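Local coordinates for uncharacterized protein (Bacteroides caccae, PDB 4L7A) that is of unknown function but is probably a zinc-binding metallo-peptidase of the Peptidase_MA clan, at residues T51-L65 and I94-T106. Numbering follows the deposited sequence. Where two conformers were deposited one is given.
Sequences THNLVPTDFWLSVKL and IHLIGSASWDKGT
N53 is the main bump: its side chain drops into the hollow made by the chain from S99 to K104 as it bends through the type I turn W102-G105. The amide nitrogen ND2 leads, with a weak bond to OD1 of D103 and, in one of the two deposited S99 conformers, a bond to S99 OG at 3.3 Å, the hydroxyl tilted 19° out of the amide plane. In that conformer OG is anti to S99 N (chi1 -169°) and donates to S101 O. K104 CG closes another side, 3.6 Å from N53 ND2, and the methyl of A100 lies against the amide carbon CG. Cut back to alanine, N53 loses its amide, and S99 OG and D103 OD1 would probably be left without their common donor, with a gap beside K104 and A100. A100 N bonds to N53 O at 2.9 Å, in the carbonyl plane, and V55 N makes a long, weak bond to G98 O, so L54 and S99 form a single beta bridge. L54 CD1 meets I97 CG2 at 3.6 Å, while V55 CG2 lies over the S99 backbone nitrogen. G98 gives a flat spot that probably only glycine suits, since a beta carbon would clash with the carbonyls of V55 and P56. Here two waters bridge the chains: one joins V55 O, T57 OG1 and G98 N, the other T57 OG1 and L96 O. Further on the chains part, and L96 CD1 packs 3.6 Å from both CB and OG of S62, whose hydroxyl bonds back to O of D58, the N-cap of helix 59-81. The contact ties that helix and its lead-in to strand 93-98, which strands 38-40 and 115-122 flank; M122 touches S62 and L65, and F23 of helix 17-35 packs on S62.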
ATOM      1  N   THR A  51      -1.173  19.185  11.790  1.00 20.83           N
ATOM      2  CA  THR A  51      -1.989  19.232  12.984  1.00 20.80           C
ATOM      3  C   THR A  51      -1.078  19.448  14.186  1.00 21.98           C
ATOM      4  O   THR A  51       0.137  19.555  14.015  1.00 21.49           O
ATOM      5  CB  THR A  51      -2.802  17.941  13.160  1.00 20.68           C
ATOM      6  OG1 THR A  51      -1.951  16.851  13.554  1.00 20.54           O
ATOM      7  CG2 THR A  51      -3.580  17.600  11.915  1.00 19.57           C
ATOM      8  N   HIS A  52      -1.631  19.471  15.398  1.00 22.55           N
ATOM      9  CA  HIS A  52      -0.796  19.550  16.614  1.00 23.03           C
ATOM     10  C   HIS A  52      -0.006  18.268  16.880  1.00 24.31           C
ATOM     11  O   HIS A  52       0.934  18.253  17.720  1.00 25.52           O
ATOM     12  CB  HIS A  52      -1.607  19.924  17.838  1.00 22.28           C
ATOM     13  CG  HIS A  52      -2.093  21.314  17.797  1.00 23.84           C
ATOM     14  ND1 HIS A  52      -2.946  21.841  18.743  1.00 24.71           N
ATOM     15  CD2 HIS A  52      -1.824  22.316  16.921  1.00 24.06           C
ATOM     16  CE1 HIS A  52      -3.165  23.118  18.461  1.00 26.31           C
ATOM     17  NE2 HIS A  52      -2.497  23.427  17.359  1.00 25.51           N
ATOM     18  N   ASN A  53      -0.334  17.216  16.144  1.00 23.72           N
ATOM     19  CA  ASN A  53       0.482  16.036  16.116  1.00 24.69           C
ATOM     20  C   ASN A  53       1.825  16.086  15.412  1.00 24.13           C
ATOM     21  O   ASN A  53       2.574  15.115  15.471  1.00 23.29           O
ATOM     22  CB  ASN A  53      -0.297  14.900  15.507  1.00 27.33           C
ATOM     23  CG  ASN A  53      -0.789  13.969  16.537  1.00 31.66           C
ATOM     24  OD1 ASN A  53      -1.216  14.409  17.627  1.00 29.74           O
ATOM     25  ND2 ASN A  53      -0.735  12.638  16.228  1.00 36.19           N
ATOM     26  N   LEU A  54       2.097  17.148  14.667  1.00 23.07           N
ATOM     27  CA  LEU A  54       3.362  17.252  13.961  1.00 22.82           C
ATOM     28  C   LEU A  54       4.544  17.255  14.971  1.00 23.24           C
ATOM     29  O   LEU A  54       4.496  17.958  15.972  1.00 20.39           O
ATOM     30  CB  LEU A  54       3.408  18.554  13.196  1.00 22.45           C
ATOM     31  CG  LEU A  54       4.635  18.715  12.295  1.00 23.06           C
ATOM     32  CD1 LEU A  54       4.657  17.662  11.226  1.00 21.64           C
ATOM     33  CD2 LEU A  54       4.580  20.106  11.620  1.00 23.91           C
ATOM     34  N   VAL A  55       5.548  16.435  14.683  1.00 23.93           N
ATOM     35  CA  VAL A  55       6.838  16.395  15.406  1.00 25.38           C
ATOM     36  C   VAL A  55       7.965  16.320  14.346  1.00 25.82           C
ATOM     37  O   VAL A  55       7.706  15.990  13.192  1.00 23.60           O
ATOM     38  CB  VAL A  55       6.956  15.168  16.357  1.00 26.21           C
ATOM     39  CG1 VAL A  55       5.900  15.207  17.435  1.00 28.34           C
ATOM     40  CG2 VAL A  55       6.858  13.826  15.596  1.00 27.16           C
ATOM     41  N   PRO A  56       9.203  16.655  14.728  1.00 25.71           N
ATOM     42  CA  PRO A  56      10.277  16.525  13.767  1.00 26.04           C
ATOM     43  C   PRO A  56      10.362  15.100  13.197  1.00 25.90           C
ATOM     44  O   PRO A  56      10.105  14.108  13.888  1.00 23.36           O
ATOM     45  CB  PRO A  56      11.518  16.852  14.597  1.00 25.72           C
ATOM     46  CG  PRO A  56      11.016  17.745  15.645  1.00 26.54           C
ATOM     47  CD  PRO A  56       9.680  17.163  16.021  1.00 26.30           C
ATOM     48  N   THR A  57      10.704  15.020  11.930  1.00 26.22           N
ATOM     49  CA  THR A  57      10.826  13.752  11.242  1.00 26.48           C
ATOM     50  C   THR A  57      12.097  13.078  11.715  1.00 27.18           C
ATOM     51  O   THR A  57      13.160  13.632  11.552  1.00 27.72           O
ATOM     52  CB  THR A  57      10.870  14.013   9.716  1.00 26.27           C
ATOM     53  OG1 THR A  57       9.649  14.716   9.346  1.00 26.56           O
ATOM     54  CG2 THR A  57      10.978  12.725   8.935  1.00 24.66           C
ATOM     55  N   ASP A  58      11.983  11.879  12.292  1.00 26.56           N
ATOM     56  CA  ASP A  58      13.125  11.128  12.851  1.00 25.77           C
ATOM     57  C   ASP A  58      13.970  10.576  11.699  1.00 24.71           C
ATOM     58  O   ASP A  58      13.478   9.804  10.880  1.00 22.96           O
ATOM     59  CB  ASP A  58      12.522  10.010  13.727  1.00 27.66           C
ATOM     60  CG  ASP A  58      13.551   8.995  14.308  1.00 30.62           C
ATOM     61  OD1 ASP A  58      14.631   8.710  13.755  1.00 29.03           O
ATOM     62  OD2 ASP A  58      13.176   8.368  15.341  1.00 34.50           O
ATOM     63  N   PHE A  59      15.244  10.949  11.643  1.00 22.44           N
ATOM     64  CA  PHE A  59      16.093  10.569  10.531  1.00 21.63           C
ATOM     65  C   PHE A  59      16.358   9.057  10.391  1.00 21.90           C
ATOM     66  O   PHE A  59      16.143   8.500   9.336  1.00 19.25           O
ATOM     67  CB  PHE A  59      17.441  11.260  10.615  1.00 22.15           C
ATOM     68  CG  PHE A  59      18.418  10.827   9.525  1.00 22.65           C
ATOM     69  CD1 PHE A  59      18.399  11.455   8.274  1.00 22.52           C
ATOM     70  CD2 PHE A  59      19.339   9.836   9.747  1.00 22.10           C
ATOM     71  CE1 PHE A  59      19.312  11.107   7.267  1.00 23.23           C
ATOM     72  CE2 PHE A  59      20.262   9.486   8.752  1.00 23.05           C
ATOM     73  CZ  PHE A  59      20.246  10.139   7.501  1.00 22.94           C
ATOM     74  N   TRP A  60      16.850   8.412  11.431  1.00 21.99           N
ATOM     75  CA  TRP A  60      17.168   6.995  11.336  1.00 23.67           C
ATOM     76  C   TRP A  60      15.894   6.124  11.175  1.00 22.99           C
ATOM     77  O   TRP A  60      15.919   5.070  10.544  1.00 21.53           O
ATOM     78  CB  TRP A  60      18.021   6.550  12.524  1.00 24.11           C
ATOM     79  CG  TRP A  60      19.349   7.151  12.438  1.00 24.49           C
ATOM     80  CD1 TRP A  60      19.832   8.160  13.204  1.00 25.34           C
ATOM     81  CD2 TRP A  60      20.404   6.785  11.527  1.00 25.03           C
ATOM     82  NE1 TRP A  60      21.102   8.457  12.834  1.00 26.05           N
ATOM     83  CE2 TRP A  60      21.471   7.662  11.771  1.00 26.07           C
ATOM     84  CE3 TRP A  60      20.525   5.847  10.506  1.00 24.68           C
ATOM     85  CZ2 TRP A  60      22.670   7.604  11.056  1.00 25.87           C
ATOM     86  CZ3 TRP A  60      21.701   5.799   9.777  1.00 27.18           C
ATOM     87  CH2 TRP A  60      22.776   6.663  10.068  1.00 26.60           C
ATOM     88  N   LEU A  61      14.779   6.600  11.671  1.00 21.44           N
ATOM     89  CA  LEU A  61      13.548   5.928  11.332  1.00 22.82           C
ATOM     90  C   LEU A  61      13.143   6.113   9.819  1.00 22.87           C
ATOM     91  O   LEU A  61      12.566   5.197   9.216  1.00 23.00           O
ATOM     92  CB  LEU A  61      12.425   6.399  12.254  1.00 22.98           C
ATOM     93  CG  LEU A  61      11.045   5.733  12.048  1.00 23.15           C
ATOM     94  CD1 LEU A  61      11.155   4.213  12.205  1.00 24.80           C
ATOM     95  CD2 LEU A  61      10.087   6.322  13.080  1.00 22.71           C
ATOM     96  N   SER A  62      13.458   7.272   9.232  1.00 21.74           N
ATOM     97  CA  SER A  62      13.212   7.491   7.805  1.00 21.69           C
ATOM     98  C   SER A  62      14.028   6.516   6.960  1.00 21.04           C
ATOM     99  O   SER A  62      13.554   6.023   5.973  1.00 21.76           O
ATOM    100  CB  SER A  62      13.544   8.905   7.373  1.00 21.89           C
ATOM    101  OG  SER A  62      12.679   9.811   8.047  1.00 22.32           O
ATOM    102  N   VAL A  63      15.258   6.253   7.369  1.00 21.73           N
ATOM    103  CA  VAL A  63      16.121   5.318   6.694  1.00 21.45           C
ATOM    104  C   VAL A  63      15.537   3.905   6.758  1.00 21.78           C
ATOM    105  O   VAL A  63      15.531   3.161   5.744  1.00 21.37           O
ATOM    106  CB  VAL A  63      17.526   5.322   7.327  1.00 21.53           C
ATOM    107  CG1 VAL A  63      18.405   4.267   6.684  1.00 21.65           C
ATOM    108  CG2 VAL A  63      18.179   6.679   7.168  1.00 21.82           C
ATOM    109  N   LYS A  64      15.051   3.514   7.935  1.00 22.11           N
ATOM    110  CA  LYS A  64      14.479   2.179   8.104  1.00 22.84           C
ATOM    111  C   LYS A  64      13.291   2.025   7.212  1.00 21.52           C
ATOM    112  O   LYS A  64      13.199   1.045   6.486  1.00 21.98           O
ATOM    113  CB  LYS A  64      14.065   1.940   9.543  1.00 24.50           C
ATOM    114  CG  LYS A  64      15.278   1.894  10.448  1.00 26.16           C
ATOM    115  CD  LYS A  64      14.954   1.399  11.829  1.00 28.96           C
ATOM    116  CE  LYS A  64      16.110   1.679  12.738  1.00 32.94           C
ATOM    117  NZ  LYS A  64      15.753   1.156  14.047  1.00 37.39           N
ATOM    118  N   LEU A  65      12.413   3.022   7.221  1.00 20.80           N
ATOM    119  CA  LEU A  65      11.201   2.968   6.393  1.00 22.27           C
ATOM    120  C   LEU A  65      11.487   2.966   4.895  1.00 22.53           C
ATOM    121  O   LEU A  65      10.855   2.226   4.163  1.00 20.27           O
ATOM    122  CB  LEU A  65      10.269   4.115   6.713  1.00 23.02           C
ATOM    123  CG  LEU A  65       9.470   3.829   7.953  1.00 25.00           C
ATOM    124  CD1 LEU A  65       8.817   5.113   8.439  1.00 26.64           C
ATOM    125  CD2 LEU A  65       8.381   2.794   7.623  1.00 24.67           C
ATOM    126  N   ILE A  94       6.949  10.209  -2.595  1.00 22.17           N
ATOM    127  CA  ILE A  94       6.668   9.677  -1.263  1.00 21.58           C
ATOM    128  C   ILE A  94       7.231  10.710  -0.269  1.00 24.15           C
ATOM    129  O   ILE A  94       8.366  11.181  -0.473  1.00 25.89           O
ATOM    130  CB  ILE A  94       7.260   8.294  -1.068  1.00 20.13           C
ATOM    131  CG1 ILE A  94       6.605   7.287  -2.000  1.00 20.26           C
ATOM    132  CG2 ILE A  94       7.000   7.803   0.332  1.00 20.83           C
ATOM    133  CD1 ILE A  94       7.377   5.996  -2.154  1.00 19.28           C
ATOM    134  N   HIS A  95       6.419  11.187   0.693  1.00 23.02           N
ATOM    135  CA  HIS A  95       6.921  12.130   1.721  1.00 23.48           C
ATOM    136  C   HIS A  95       6.808  11.419   3.027  1.00 20.96           C
ATOM    137  O   HIS A  95       5.796  10.792   3.263  1.00 20.37           O
ATOM    138  CB  HIS A  95       6.020  13.342   1.875  1.00 26.61           C
ATOM    139  CG  HIS A  95       6.155  14.344   0.787  1.00 31.35           C
ATOM    140  ND1 HIS A  95       5.461  15.538   0.794  1.00 40.63           N
ATOM    141  CD2 HIS A  95       6.939  14.374  -0.314  1.00 32.79           C
ATOM    142  CE1 HIS A  95       5.792  16.254  -0.272  1.00 38.65           C
ATOM    143  NE2 HIS A  95       6.692  15.569  -0.958  1.00 40.24           N
ATOM    144  N   LEU A  96       7.806  11.519   3.870  1.00 19.46           N
ATOM    145  CA  LEU A  96       7.686  11.071   5.250  1.00 18.79           C
ATOM    146  C   LEU A  96       7.548  12.312   6.100  1.00 19.14           C
ATOM    147  O   LEU A  96       8.311  13.277   5.932  1.00 17.57           O
ATOM    148  CB  LEU A  96       8.909  10.301   5.711  1.00 19.59           C
ATOM    149  CG  LEU A  96       9.339   9.116   4.902  1.00 20.32           C
ATOM    150  CD1 LEU A  96      10.395   8.344   5.668  1.00 20.45           C
ATOM    151  CD2 LEU A  96       8.146   8.213   4.629  1.00 21.43           C
ATOM    152  N   ILE A  97       6.561  12.294   6.987  1.00 17.74           N
ATOM    153  CA  ILE A  97       6.335  13.368   7.936  1.00 18.32           C
ATOM    154  C   ILE A  97       6.217  12.783   9.308  1.00 19.92           C
ATOM    155  O   ILE A  97       5.587  11.747   9.505  1.00 20.16           O
ATOM    156  CB  ILE A  97       5.066  14.158   7.607  1.00 18.33           C
ATOM    157  CG1 ILE A  97       5.236  14.852   6.274  1.00 20.16           C
ATOM    158  CG2 ILE A  97       4.771  15.193   8.634  1.00 18.90           C
ATOM    159  CD1 ILE A  97       3.936  15.658   5.806  1.00 20.48           C
ATOM    160  N   GLY A  98       6.818  13.441  10.286  1.00 22.84           N
ATOM    161  CA  GLY A  98       6.746  12.904  11.661  1.00 23.11           C
ATOM    162  C   GLY A  98       5.410  13.172  12.362  1.00 23.02           C
ATOM    163  O   GLY A  98       4.846  14.248  12.231  1.00 21.85           O
ATOM    164  N   SER A  99       4.935  12.181  13.122  1.00 23.78           N
ATOM    165  CA  SER A  99       3.747  12.323  13.919  0.50 23.71           C
ATOM    166  C   SER A  99       3.893  11.764  15.331  1.00 23.57           C
ATOM    167  O   SER A  99       4.570  10.757  15.546  1.00 21.64           O
ATOM    168  CB  SER A  99       2.616  11.597  13.222  0.50 24.79           C
ATOM    169  OG  SER A  99       1.384  11.920  13.824  0.50 23.85           O
ATOM    170  N   ALA A 100       3.252  12.441  16.284  1.00 23.91           N
ATOM    171  CA  ALA A 100       3.271  12.086  17.674  1.00 23.99           C
ATOM    172  C   ALA A 100       2.615  10.736  17.939  1.00 24.51           C
ATOM    173  O   ALA A 100       3.024  10.065  18.841  1.00 24.28           O
ATOM    174  CB  ALA A 100       2.606  13.150  18.495  1.00 24.51           C
ATOM    175  N   SER A 101       1.642  10.340  17.120  1.00 24.92           N
ATOM    176  CA  SER A 101       1.001   9.041  17.241  0.50 25.54           C
ATOM    177  C   SER A 101       0.331   8.625  15.937  1.00 25.82           C
ATOM    178  O   SER A 101       0.357   9.382  14.931  1.00 23.87           O
ATOM    179  CB  SER A 101      -0.042   9.068  18.355  0.50 26.63           C
ATOM    180  OG  SER A 101      -0.477   7.756  18.661  0.50 27.61           O
ATOM    181  N   TRP A 102      -0.270   7.438  15.976  1.00 27.65           N
ATOM    182  CA  TRP A 102      -1.028   6.879  14.865  1.00 33.84           C
ATOM    183  C   TRP A 102      -2.483   7.308  14.859  1.00 37.67           C
ATOM    184  O   TRP A 102      -3.183   7.064  13.886  1.00 37.31           O
ATOM    185  CB  TRP A 102      -1.015   5.355  14.929  1.00 37.34           C
ATOM    186  CG  TRP A 102      -1.802   4.775  16.049  1.00 42.46           C
ATOM    187  CD1 TRP A 102      -3.161   4.569  16.092  1.00 44.06           C
ATOM    188  CD2 TRP A 102      -1.284   4.281  17.272  1.00 46.48           C
ATOM    189  NE1 TRP A 102      -3.516   4.024  17.289  1.00 51.19           N
ATOM    190  CE2 TRP A 102      -2.384   3.828  18.038  1.00 50.69           C
ATOM    191  CE3 TRP A 102      -0.002   4.203  17.815  1.00 54.12           C
ATOM    192  CZ2 TRP A 102      -2.238   3.279  19.314  1.00 55.44           C
ATOM    193  CZ3 TRP A 102       0.155   3.658  19.119  1.00 59.53           C
ATOM    194  CH2 TRP A 102      -0.964   3.202  19.842  1.00 60.56           C
ATOM    195  N   ASP A 103      -2.929   7.936  15.949  1.00 40.29           N
ATOM    196  CA  ASP A 103      -4.357   8.231  16.178  1.00 42.76           C
ATOM    197  C   ASP A 103      -5.027   9.237  15.208  1.00 39.70           C
ATOM    198  O   ASP A 103      -6.223   9.216  15.084  1.00 39.19           O
ATOM    199  CB  ASP A 103      -4.589   8.681  17.648  1.00 45.50           C
ATOM    200  CG  ASP A 103      -3.956  10.048  17.962  1.00 49.13           C
ATOM    201  OD1 ASP A 103      -3.130  10.568  17.170  1.00 53.09           O
ATOM    202  OD2 ASP A 103      -4.253  10.616  19.031  1.00 58.69           O
ATOM    203  N   LYS A 104      -4.289  10.127  14.562  1.00 44.66           N
ATOM    204  CA  LYS A 104      -4.857  10.994  13.511  1.00 47.21           C
ATOM    205  C   LYS A 104      -4.629  10.407  12.106  1.00 42.51           C
ATOM    206  O   LYS A 104      -4.409  11.171  11.185  1.00 46.38           O
ATOM    207  CB  LYS A 104      -4.162  12.365  13.451  1.00 48.96           C
ATOM    208  CG  LYS A 104      -4.013  13.117  14.729  1.00 53.95           C
ATOM    209  CD  LYS A 104      -5.247  13.810  15.116  1.00 55.38           C
ATOM    210  CE  LYS A 104      -4.918  15.004  15.962  1.00 60.31           C
ATOM    211  NZ  LYS A 104      -6.126  15.352  16.757  1.00 64.72           N
ATOM    212  N   GLY A 105      -4.600   9.095  11.934  1.00 37.49           N
ATOM    213  CA  GLY A 105      -4.265   8.527  10.614  1.00 33.97           C
ATOM    214  C   GLY A 105      -2.792   8.488  10.261  1.00 29.39           C
ATOM    215  O   GLY A 105      -2.011   9.213  10.815  1.00 27.11           O
ATOM    216  N   THR A 106      -2.406   7.624   9.335  1.00 25.48           N
ATOM    217  CA  THR A 106      -1.005   7.382   9.075  1.00 21.72           C
ATOM    218  C   THR A 106      -0.534   7.702   7.663  1.00 21.01           C
ATOM    219  O   THR A 106       0.612   7.425   7.316  1.00 21.03           O
ATOM    220  CB  THR A 106      -0.762   5.929   9.352  1.00 22.05           C
ATOM    221  OG1 THR A 106      -1.766   5.163   8.663  1.00 19.44           O
ATOM    222  CG2 THR A 106      -0.872   5.670  10.871  1.00 23.38           C
TER
HETATM  223  O   HOH W   1       8.159  16.263  10.645  1.00 33.46           O
HETATM  224  O   HOH W   2      10.001  15.130   6.819  1.00 26.86           O